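Local coordinates for TRAP-type C4-dicarboxylate:H+ symport system substrate-binding component DctP (Shewanella oneidensis, PDB 4MX6), which binds succinate and probably delivers C4-dicarboxylates in the periplasm to the membrane components of a TRAP-type, proton-coupled symport system, at residues L120-A126 / A334-N338; L151-H155 / I274-N278; A173-F178 / F190-I196; W221-Y225 / D288-I292. One frame throughout, in Å; residues are numbered along the deposited sequence. Where two conformers were deposited one is given.

Interaction 1: residues L120-A126 / A334-N338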
loop_
_atom_site.group_PDB
_atom_site.type_symbol
_atom_site.label_atom_id
_atom_site.label_comp_id
_atom_site.label_asym_id
_atom_site.label_seq_id
_atom_site.Cartn_x
_atom_site.Cartn_y
_atom_site.Cartn_z
ATOM N N LEU A 120 3.003 11.397 8.841
ATOM C CA LEU A 120 3.967 10.826 9.775
ATOM C C LEU A 120 5.376 10.775 9.179
ATOM O O LEU A 120 6.352 11.154 9.833
ATOM C CB LEU A 120 3.513 9.435 10.211
ATOM C CG LEU A 120 4.431 8.705 11.196
ATOM C CD1 LEU A 120 4.666 9.511 12.473
ATOM C CD2 LEU A 120 3.824 7.339 11.508
ATOM N N PHE A 121 5.472 10.260 7.956
ATOM C CA PHE A 121 6.745 10.135 7.265
ATOM C C PHE A 121 6.892 11.221 6.211
ATOM O O PHE A 121 5.978 11.473 5.421
ATOM C CB PHE A 121 6.837 8.774 6.581
ATOM C CG PHE A 121 6.693 7.623 7.526
ATOM C CD1 PHE A 121 7.713 7.287 8.402
ATOM C CD2 PHE A 121 5.534 6.869 7.549
ATOM C CE1 PHE A 121 7.577 6.217 9.282
ATOM C CE2 PHE A 121 5.407 5.800 8.434
ATOM C CZ PHE A 121 6.432 5.494 9.301
ATOM N N ASN A 122 8.045 11.877 6.195
ATOM C CA ASN A 122 8.275 12.947 5.231
ATOM C C ASN A 122 8.337 12.404 3.809
ATOM O O ASN A 122 7.852 13.031 2.850
ATOM C CB ASN A 122 9.598 13.665 5.509
ATOM C CG ASN A 122 9.571 14.492 6.779
ATOM O OD1 ASN A 122 8.508 14.771 7.330
ATOM N ND2 ASN A 122 10.750 14.904 7.244
ATOM N N ASP A 123 8.952 11.237 3.676
ATOM C CA ASP A 123 9.261 10.685 2.370
ATOM C C ASP A 123 9.597 9.202 2.516
ATOM O O ASP A 123 9.592 8.660 3.629
ATOM C CB ASP A 123 10.406 11.459 1.700
ATOM C CG ASP A 123 11.645 11.518 2.549
ATOM O OD1 ASP A 123 11.924 10.555 3.291
ATOM O OD2 ASP A 123 12.356 12.554 2.470
ATOM N N MET A 124 9.898 8.561 1.393
ATOM C CA MET A 124 10.116 7.119 1.370
ATOM C C MET A 124 11.404 6.695 2.064
ATOM O O MET A 124 11.525 5.562 2.514
ATOM C CB MET A 124 10.092 6.603 -0.062
ATOM C CG MET A 124 8.736 6.750 -0.716
ATOM S SD MET A 124 7.465 5.870 0.171
ATOM C CE MET A 124 7.949 4.208 -0.202
ATOM N N ASP A 125 12.381 7.584 2.129
ATOM C CA ASP A 125 13.594 7.305 2.887
ATOM C C ASP A 125 13.264 7.114 4.375
ATOM O O ASP A 125 13.805 6.212 5.034
ATOM C CB ASP A 125 14.631 8.418 2.699
ATOM C CG ASP A 125 15.263 8.418 1.309
ATOM O OD1 ASP A 125 15.381 7.341 0.688
ATOM O OD2 ASP A 125 15.647 9.511 0.835
ATOM N N ALA A 126 12.382 7.959 4.907
ATOM C CA ALA A 126 11.984 7.845 6.311
ATOM C C ALA A 126 11.177 6.566 6.538
ATOM O O ALA A 126 11.374 5.867 7.532
ATOM C CB ALA A 126 11.187 9.068 6.729
ATOM N N ALA A 334 8.793 6.383 14.697
ATOM C CA ALA A 334 8.531 6.775 13.323
ATOM C C ALA A 334 8.912 8.239 13.101
ATOM O O ALA A 334 9.535 8.586 12.095
ATOM C CB ALA A 334 7.068 6.543 12.969
ATOM N N VAL A 335 8.513 9.113 14.022
ATOM C CA VAL A 335 8.830 10.530 13.896
ATOM C C VAL A 335 10.341 10.700 13.791
ATOM O O VAL A 335 10.840 11.463 12.955
ATOM C CB VAL A 335 8.268 11.357 15.086
ATOM C CG1 VAL A 335 8.825 12.773 15.103
ATOM C CG2 VAL A 335 6.741 11.398 15.030
ATOM N N ALA A 336 11.074 9.997 14.648
ATOM C CA ALA A 336 12.525 10.120 14.690
ATOM C C ALA A 336 13.188 9.595 13.420
ATOM O O ALA A 336 14.291 10.028 13.081
ATOM C CB ALA A 336 13.082 9.419 15.924
ATOM N N ALA A 337 12.520 8.688 12.707
ATOM C CA ALA A 337 13.045 8.183 11.440
ATOM C C ALA A 337 13.155 9.270 10.361
ATOM O O ALA A 337 13.877 9.098 9.377
ATOM C CB ALA A 337 12.199 7.006 10.946
ATOM N N ASN A 338 12.429 10.374 10.521
ATOM C CA ASN A 338 12.535 11.504 9.597
ATOM C C ASN A 338 13.831 12.278 9.754
ATOM O O ASN A 338 14.230 13.038 8.879
ATOM C CB ASN A 338 11.387 12.477 9.809
ATOM C CG ASN A 338 10.082 11.907 9.362
ATOM O OD1 ASN A 338 9.925 11.589 8.188
ATOM N ND2 ASN A 338 9.146 11.724 10.287
HETATM O O HOH W 1 13.191 13.679 6.460
#
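Start at N338, because its carboxamide does most of the polar work here. The side chain reaches across to the extended backbone ahead of helix 124-132 and brackets F121, bonding to the backbone just before and just after it: N338 ND2 donates to L120 O at 2.9 Å, and N122 N donates to N338 OD1 at 2.8 Å. A backbone acceptor and a backbone donor that lie outside any helix or strand are thus satisfied by a single asparagine. The same ND2 also reaches back to V335 O at 3.2 Å, so the amide is steadied from its own segment. N122 ND2 and N338 O share water 1, at 2.8 and 2.7 Å, with the water accepting from the amide and donating to the carbonyl. D123 looks after the new helix: as N-cap it takes a bond from A126 N to D123 OD1 at 3.1 Å. Beside this polar patch the packing is apolar. A334 CB sits 3.6 Å from L120 CD2 and 3.7 Å from F121 CE1, while V335 CG2 lies 3.8 Å from L120 CD1. The contact therefore ties the C-terminal end of the model to the start of helix 124-132. Around it, A334 and A337 lean on F130 of that helix, L120 and V335 share W319 of helix 305-326, and F121 and M124 touch V243 of strand 243-251.

Interaction 2: residues L151-H155 / I274-N278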
loop_
_atom_site.group_PDB
_atom_site.type_symbol
_atom_site.label_atom_id
_atom_site.label_comp_id
_atom_site.label_asym_id
_atom_site.label_seq_id
_atom_site.Cartn_x
_atom_site.Cartn_y
_atom_site.Cartn_z
ATOM N N LEU A 151 7.009 -11.496 5.720
ATOM C CA LEU A 151 8.256 -11.845 5.054
ATOM C C LEU A 151 9.089 -10.648 4.616
ATOM O O LEU A 151 10.296 -10.774 4.468
ATOM C CB LEU A 151 7.959 -12.762 3.863
ATOM C CG LEU A 151 7.383 -14.115 4.276
ATOM C CD1 LEU A 151 7.016 -14.928 3.055
ATOM C CD2 LEU A 151 8.387 -14.867 5.141
ATOM N N GLY A 152 8.472 -9.493 4.429
ATOM C CA GLY A 152 9.208 -8.303 4.062
ATOM C C GLY A 152 8.257 -7.159 3.759
ATOM O O GLY A 152 7.046 -7.351 3.668
ATOM N N TYR A 153 8.830 -5.971 3.622
ATOM C CA TYR A 153 8.122 -4.772 3.200
ATOM C C TYR A 153 8.434 -4.521 1.727
ATOM O O TYR A 153 9.584 -4.642 1.293
ATOM C CB TYR A 153 8.572 -3.563 4.008
ATOM C CG TYR A 153 8.140 -3.573 5.457
ATOM C CD1 TYR A 153 6.829 -3.285 5.805
ATOM C CD2 TYR A 153 9.047 -3.829 6.479
ATOM C CE1 TYR A 153 6.432 -3.249 7.125
ATOM C CE2 TYR A 153 8.649 -3.813 7.809
ATOM C CZ TYR A 153 7.340 -3.526 8.122
ATOM O OH TYR A 153 6.903 -3.473 9.429
ATOM N N LEU A 154 7.423 -4.111 0.970
ATOM C CA LEU A 154 7.587 -3.737 -0.428
ATOM C C LEU A 154 7.016 -2.330 -0.595
ATOM O O LEU A 154 5.894 -2.061 -0.172
ATOM C CB LEU A 154 6.863 -4.739 -1.331
ATOM C CG LEU A 154 6.796 -4.382 -2.810
ATOM C CD1 LEU A 154 8.173 -4.372 -3.455
ATOM C CD2 LEU A 154 5.883 -5.362 -3.541
ATOM N N HIS A 155 7.789 -1.452 -1.211
ATOM C CA HIS A 155 7.339 -0.078 -1.403
ATOM C C HIS A 155 6.374 0.110 -2.560
ATOM O O HIS A 155 6.451 -0.582 -3.581
ATOM C CB HIS A 155 8.538 0.838 -1.650
ATOM C CG HIS A 155 9.484 0.877 -0.499
ATOM N ND1 HIS A 155 10.857 0.893 -0.599
ATOM C CD2 HIS A 155 9.208 0.908 0.822
ATOM C CE1 HIS A 155 11.376 0.925 0.622
ATOM N NE2 HIS A 155 10.390 0.926 1.497
ATOM N N ILE A 274 11.704 -8.468 -3.897
ATOM C CA ILE A 274 11.331 -7.263 -3.165
ATOM C C ILE A 274 12.333 -6.147 -3.474
ATOM O O ILE A 274 11.941 -4.996 -3.690
ATOM C CB ILE A 274 11.239 -7.539 -1.650
ATOM C CG1 ILE A 274 9.990 -8.366 -1.362
ATOM C CG2 ILE A 274 11.239 -6.223 -0.871
ATOM C CD1 ILE A 274 9.861 -8.855 0.071
ATOM N N ALA A 275 13.627 -6.463 -3.509
ATOM C CA ALA A 275 14.613 -5.445 -3.845
ATOM C C ALA A 275 14.348 -4.859 -5.231
ATOM O O ALA A 275 14.421 -3.642 -5.437
ATOM C CB ALA A 275 16.040 -6.004 -3.739
ATOM N N LEU A 276 14.046 -5.724 -6.191
ATOM C CA LEU A 276 13.734 -5.253 -7.526
ATOM C C LEU A 276 12.452 -4.415 -7.504
ATOM O O LEU A 276 12.392 -3.341 -8.108
ATOM C CB LEU A 276 13.610 -6.426 -8.505
ATOM C CG LEU A 276 13.281 -5.982 -9.936
ATOM C CD1 LEU A 276 14.317 -5.010 -10.474
ATOM C CD2 LEU A 276 13.175 -7.154 -10.858
ATOM N N GLY A 277 11.421 -4.896 -6.816
ATOM C CA GLY A 277 10.182 -4.148 -6.725
ATOM C C GLY A 277 10.364 -2.766 -6.129
ATOM O O GLY A 277 9.730 -1.816 -6.574
ATOM N N ASN A 278 11.222 -2.653 -5.122
ATOM C CA ASN A 278 11.488 -1.358 -4.509
ATOM C C ASN A 278 12.136 -0.394 -5.503
ATOM O O ASN A 278 11.841 0.806 -5.513
ATOM C CB ASN A 278 12.376 -1.521 -3.278
ATOM C CG ASN A 278 11.638 -2.080 -2.085
ATOM O OD1 ASN A 278 10.411 -2.141 -2.052
ATOM N ND2 ASN A 278 12.405 -2.466 -1.068
HETATM O O HOH W 2 11.917 -3.415 1.867
HETATM O O HOH W 3 11.006 2.596 -3.488
#
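N278 and I274, one turn apart on helix 260-295, each bury 66 Å² against strand 148-158. N278 holds the strand by its backbone: H155 N donates to N278 OD1 at 2.8 Å and an almost straight 175°. N278 ND2 makes no direct bond to the strand but donates to water 2 (3.1 Å), which in turn donates to Y153 O at 2.7 Å. I274 lies alongside, with CG2 3.1 Å from Y153 O and CD1 4.1 Å from G152 CA. A CB on G152 would collide with that CD1. Here the local axis of the long helix runs at 24° to that of a strand of the two-stranded antiparallel sheet, in the periplasmic-binding-protein fold of this family; L151 and G152 form a classic beta bulge opposite V248. L154, burying 57 Å², lays CD1 3.8 Å from G277 C, where glycine leaves room for it, and 3.5 Å from N278 OD1. L154 also packs on K51 and Y246, both succinate-binding residues, while H155 NE2 bonds to Q131.

Interaction 3: residues A173-F178 / F190-I196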
loop_
_atom_site.group_PDB
_atom_site.type_symbol
_atom_site.label_atom_id
_atom_site.label_comp_id
_atom_site.label_asym_id
_atom_site.label_seq_id
_atom_site.Cartn_x
_atom_site.Cartn_y
_atom_site.Cartn_z
ATOM N N ALA A 173 -11.617 20.185 1.047
ATOM C CA ALA A 173 -12.107 18.805 1.079
ATOM C C ALA A 173 -13.471 18.653 1.760
ATOM O O ALA A 173 -14.062 17.578 1.721
ATOM C CB ALA A 173 -11.096 17.923 1.778
ATOM N N LYS A 174 -13.968 19.717 2.402
ATOM C CA LYS A 174 -15.178 19.584 3.206
ATOM C C LYS A 174 -16.348 19.116 2.355
ATOM O O LYS A 174 -16.615 19.672 1.287
ATOM C CB LYS A 174 -15.536 20.904 3.896
ATOM C CG LYS A 174 -16.716 20.782 4.867
ATOM C CD LYS A 174 -16.786 21.968 5.819
ATOM C CE LYS A 174 -17.888 21.794 6.862
ATOM N NZ LYS A 174 -17.616 20.664 7.800
ATOM N N GLY A 175 -17.046 18.092 2.836
ATOM C CA GLY A 175 -18.246 17.598 2.189
ATOM C C GLY A 175 -18.011 16.684 0.989
ATOM O O GLY A 175 -18.967 16.208 0.387
ATOM N N LEU A 176 -16.756 16.440 0.623
ATOM C CA LEU A 176 -16.469 15.580 -0.519
ATOM C C LEU A 176 -16.373 14.126 -0.074
ATOM O O LEU A 176 -15.882 13.834 1.023
ATOM C CB LEU A 176 -15.163 15.983 -1.204
ATOM C CG LEU A 176 -15.093 17.365 -1.843
ATOM C CD1 LEU A 176 -13.742 17.525 -2.533
ATOM C CD2 LEU A 176 -16.255 17.636 -2.802
ATOM N N LYS A 177 -16.830 13.223 -0.937
ATOM C CA LYS A 177 -16.756 11.790 -0.674
ATOM C C LYS A 177 -15.445 11.244 -1.229
ATOM O O LYS A 177 -15.177 11.387 -2.425
ATOM C CB LYS A 177 -17.936 11.072 -1.342
ATOM C CG LYS A 177 -19.253 11.216 -0.596
ATOM C CD LYS A 177 -20.426 10.552 -1.320
ATOM C CE LYS A 177 -20.865 11.335 -2.526
ATOM N NZ LYS A 177 -22.306 11.073 -2.789
ATOM N N PHE A 178 -14.638 10.622 -0.367
ATOM C CA PHE A 178 -13.389 9.989 -0.779
ATOM C C PHE A 178 -13.455 8.496 -0.514
ATOM O O PHE A 178 -13.767 8.073 0.594
ATOM C CB PHE A 178 -12.194 10.556 -0.002
ATOM C CG PHE A 178 -11.785 11.944 -0.424
ATOM C CD1 PHE A 178 -12.425 13.059 0.091
ATOM C CD2 PHE A 178 -10.741 12.136 -1.316
ATOM C CE1 PHE A 178 -12.042 14.329 -0.278
ATOM C CE2 PHE A 178 -10.357 13.418 -1.690
ATOM C CZ PHE A 178 -11.009 14.507 -1.164
ATOM N N PHE A 190 -9.954 11.540 6.706
ATOM C CA PHE A 190 -10.938 12.339 5.981
ATOM C C PHE A 190 -11.990 12.963 6.902
ATOM O O PHE A 190 -12.392 14.104 6.677
ATOM C CB PHE A 190 -11.538 11.550 4.816
ATOM C CG PHE A 190 -10.564 11.380 3.681
ATOM C CD1 PHE A 190 -10.255 12.457 2.865
ATOM C CD2 PHE A 190 -9.904 10.179 3.469
ATOM C CE1 PHE A 190 -9.341 12.332 1.858
ATOM C CE2 PHE A 190 -8.986 10.052 2.441
ATOM C CZ PHE A 190 -8.717 11.128 1.639
ATOM N N ASP A 191 -12.398 12.262 7.961
ATOM C CA ASP A 191 -13.278 12.867 8.975
ATOM C C ASP A 191 -12.672 14.170 9.517
ATOM O O ASP A 191 -13.394 15.116 9.830
ATOM C CB ASP A 191 -13.491 11.933 10.183
ATOM C CG ASP A 191 -14.332 10.713 9.886
ATOM O OD1 ASP A 191 -15.135 10.724 8.936
ATOM O OD2 ASP A 191 -14.193 9.735 10.657
ATOM N N ALA A 192 -11.351 14.203 9.668
ATOM C CA ALA A 192 -10.668 15.330 10.306
ATOM C C ALA A 192 -10.827 16.637 9.538
ATOM O O ALA A 192 -10.662 17.716 10.105
ATOM C CB ALA A 192 -9.193 15.003 10.481
ATOM N N VAL A 193 -11.145 16.537 8.248
ATOM C CA VAL A 193 -11.363 17.708 7.404
ATOM C C VAL A 193 -12.813 17.800 6.919
ATOM O O VAL A 193 -13.130 18.554 5.993
ATOM C CB VAL A 193 -10.365 17.764 6.210
ATOM C CG1 VAL A 193 -8.930 17.946 6.725
ATOM C CG2 VAL A 193 -10.469 16.522 5.323
ATOM N N GLY A 194 -13.706 17.060 7.561
ATOM C CA GLY A 194 -15.116 17.145 7.229
ATOM C C GLY A 194 -15.461 16.510 5.888
ATOM O O GLY A 194 -16.528 16.774 5.331
ATOM N N ALA A 195 -14.560 15.685 5.358
ATOM C CA ALA A 195 -14.873 14.873 4.183
ATOM C C ALA A 195 -15.584 13.590 4.610
ATOM O O ALA A 195 -15.648 13.276 5.796
ATOM C CB ALA A 195 -13.609 14.567 3.396
ATOM N N ILE A 196 -16.111 12.855 3.638
ATOM C CA ILE A 196 -16.912 11.665 3.905
ATOM C C ILE A 196 -16.172 10.441 3.349
ATOM O O ILE A 196 -16.156 10.215 2.138
ATOM C CB ILE A 196 -18.296 11.772 3.219
ATOM C CG1 ILE A 196 -19.020 13.072 3.610
ATOM C CG2 ILE A 196 -19.139 10.544 3.543
ATOM C CD1 ILE A 196 -19.393 13.170 5.064
#
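Three backbone hydrogen bonds join the segments: I196 N to L176 O at 2.8 Å, G175 N to G194 O at 2.9 Å, and F178 N to I196 O at 3.0 Å. The first and last flank K177, which pairs with I196 in a parallel bridge, and K177 CA adds a CA-H...O contact to I196 O at 3.3 Å. The bonds to I196 pair the two strands of a beta-alpha-beta unit, strand 177-180, helix 184-191 and strand 196-199; the G175 bond ties the turns leading into them. Glycine shapes each lead-in. G175, at positive phi, belongs to the type II turn from A173 to L176, before strand 177-180; G194, also at positive phi, lies between helix and strand 196-199 as the C-prime residue of a Schellman motif, with A195 N bonded to F190 O and G194 N to D191 O. Beneath the strands, F178 and F190 form an offset stack, centroids 4.4 Å apart and planes at 17°. A195 CB fills in beside F178 CD1 at 3.8 Å. R179, a succinate-binding residue, follows F178 directly.

Interaction 4: residues W221-Y225 / D288-I292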
loop_
_atom_site.group_PDB
_atom_site.type_symbol
_atom_site.label_atom_id
_atom_site.label_comp_id
_atom_site.label_asym_id
_atom_site.label_seq_id
_atom_site.Cartn_x
_atom_site.Cartn_y
_atom_site.Cartn_z
ATOM N N TRP A 221 1.363 7.810 -7.647
ATOM C CA TRP A 221 1.405 8.049 -9.090
ATOM C C TRP A 221 1.246 6.742 -9.866
ATOM O O TRP A 221 0.575 6.716 -10.889
ATOM C CB TRP A 221 2.692 8.756 -9.536
ATOM C CG TRP A 221 2.882 10.112 -8.950
ATOM C CD1 TRP A 221 3.840 10.468 -8.061
ATOM C CD2 TRP A 221 2.115 11.299 -9.208
ATOM N NE1 TRP A 221 3.727 11.787 -7.740
ATOM C CE2 TRP A 221 2.672 12.326 -8.418
ATOM C CE3 TRP A 221 1.019 11.596 -10.019
ATOM C CZ2 TRP A 221 2.178 13.624 -8.420
ATOM C CZ3 TRP A 221 0.542 12.898 -10.023
ATOM C CH2 TRP A 221 1.127 13.889 -9.229
ATOM N N SER A 222 1.885 5.668 -9.405
ATOM C CA SER A 222 1.850 4.404 -10.138
ATOM C C SER A 222 0.441 3.848 -10.238
ATOM O O SER A 222 0.035 3.412 -11.315
ATOM C CB SER A 222 2.758 3.371 -9.479
ATOM O OG SER A 222 2.452 2.058 -9.933
ATOM N N ASN A 223 -0.313 3.834 -9.149
ATOM C CA ASN A 223 -1.699 3.371 -9.223
ATOM C C ASN A 223 -2.593 4.342 -10.012
ATOM O O ASN A 223 -3.472 3.923 -10.776
ATOM C CB ASN A 223 -2.276 3.114 -7.836
ATOM C CG ASN A 223 -1.922 1.737 -7.305
ATOM O OD1 ASN A 223 -1.673 0.788 -8.077
ATOM N ND2 ASN A 223 -1.927 1.606 -5.995
ATOM N N THR A 224 -2.363 5.638 -9.834
ATOM C CA THR A 224 -3.166 6.655 -10.494
ATOM C C THR A 224 -3.027 6.512 -12.010
ATOM O O THR A 224 -4.020 6.619 -12.745
ATOM C CB THR A 224 -2.744 8.055 -10.016
ATOM O OG1 THR A 224 -2.942 8.159 -8.608
ATOM C CG2 THR A 224 -3.542 9.153 -10.691
ATOM N N TYR A 225 -1.799 6.289 -12.478
ATOM C CA TYR A 225 -1.541 6.098 -13.901
ATOM C C TYR A 225 -2.059 4.765 -14.425
ATOM O O TYR A 225 -2.821 4.715 -15.391
ATOM C CB TYR A 225 -0.044 6.232 -14.212
ATOM C CG TYR A 225 0.241 5.949 -15.664
ATOM C CD1 TYR A 225 -0.176 6.828 -16.647
ATOM C CD2 TYR A 225 0.866 4.779 -16.064
ATOM C CE1 TYR A 225 0.046 6.570 -17.989
ATOM C CE2 TYR A 225 1.095 4.501 -17.400
ATOM C CZ TYR A 225 0.683 5.403 -18.362
ATOM O OH TYR A 225 0.909 5.133 -19.704
ATOM N N ASP A 288 5.599 7.725 -13.920
ATOM C CA ASP A 288 4.159 7.774 -14.049
ATOM C C ASP A 288 3.600 9.161 -13.750
ATOM O O ASP A 288 2.615 9.560 -14.366
ATOM C CB ASP A 288 3.498 6.684 -13.196
ATOM C CG ASP A 288 3.684 5.293 -13.774
ATOM O OD1 ASP A 288 4.291 5.174 -14.874
ATOM O OD2 ASP A 288 3.213 4.335 -13.131
ATOM N N LYS A 289 4.222 9.913 -12.845
ATOM C CA LYS A 289 3.867 11.312 -12.688
ATOM C C LYS A 289 4.032 12.030 -14.034
ATOM O O LYS A 289 3.145 12.763 -14.480
ATOM C CB LYS A 289 4.730 11.992 -11.622
ATOM C CG LYS A 289 4.441 13.484 -11.491
ATOM C CD LYS A 289 5.291 14.150 -10.426
ATOM C CE LYS A 289 5.007 15.633 -10.376
ATOM N NZ LYS A 289 5.915 16.311 -9.410
ATOM N N GLN A 290 5.170 11.832 -14.692
ATOM C CA GLN A 290 5.414 12.489 -15.978
ATOM C C GLN A 290 4.421 12.056 -17.060
ATOM O O GLN A 290 3.961 12.893 -17.830
ATOM C CB GLN A 290 6.848 12.257 -16.445
ATOM C CG GLN A 290 7.236 13.113 -17.642
ATOM C CD GLN A 290 7.116 14.600 -17.347
ATOM O OE1 GLN A 290 7.654 15.094 -16.357
ATOM N NE2 GLN A 290 6.401 15.313 -18.200
ATOM N N LEU A 291 4.083 10.771 -17.119
ATOM C CA LEU A 291 3.113 10.324 -18.117
ATOM C C LEU A 291 1.741 10.953 -17.891
ATOM O O LEU A 291 1.050 11.302 -18.847
ATOM C CB LEU A 291 3.004 8.803 -18.122
ATOM C CG LEU A 291 4.249 8.083 -18.666
ATOM C CD1 LEU A 291 4.142 6.589 -18.454
ATOM C CD2 LEU A 291 4.490 8.373 -20.147
ATOM N N ILE A 292 1.348 11.110 -16.628
ATOM C CA ILE A 292 0.088 11.783 -16.321
ATOM C C ILE A 292 0.133 13.242 -16.778
ATOM O O ILE A 292 -0.796 13.741 -17.418
ATOM C CB ILE A 292 -0.248 11.670 -14.830
ATOM C CG1 ILE A 292 -0.613 10.221 -14.503
ATOM C CG2 ILE A 292 -1.400 12.610 -14.462
ATOM C CD1 ILE A 292 -0.649 9.926 -13.023
HETATM O O HOH W 4 3.425 1.720 -12.390
#
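This is a helix-helix packing, short helix 221-226 laid against the far part of long helix 260-295, with the local axes 8.8 Å apart and crossing at 41°. Two aromatic rings project from the short helix, and aliphatic side chains of the long one fit around them. K289 CB rests over the face of the W221 indole, 3.7 Å from the centroid of its five-membered ring, while the amine of K289 runs on to a salt bridge with E238. Between W221 and Y225 pushes I292: its CD1 lies 3.8 Å from W221 CE3, at the ring edge, 3.9 Å from Y225 CB and 3.8 Å from T224 CG2. L291 CD1 then lies over the face of the Y225 ring, 4.1 Å from its centroid. D288, also on the long helix, fills the space beside W221 and Y225, with CB 3.7 Å from W221 O and OD1 3.6 Å from Y225 CD2. N223 points away from all this, and its ND2 hydrogen-bonds the bound succinate, so the packed face and the ligand-facing side belong to one helix. No direct hydrogen bond crosses; instead water 4 donates to D288 OD2 and accepts from S222 OG, each at 2.7 Å.

Interaction 1 spans the most chain, and the other three fall between its two segments. Interaction 3 also falls within the span of interaction 2 and closes before interaction 4 opens, whereas 2 and 4 alternate along the sequence. Interactions 2 and 4 share helix 260-295, their centres 20 Å apart, so one long helix meets strand 148-158 and then helix 221-226. Interactions 1 and 2 touch directly, M124 CE to H155 CD2 at 3.7 Å. Interaction 3 stands apart, 32 Å between centres from interaction 2, on the opposite side of the chain's centre. N223 in interaction 4 binds succinate itself, L154 of interaction 2 packs on K51 and Y246, and R179 follows segment 173-178; interaction 1 lies away from the site.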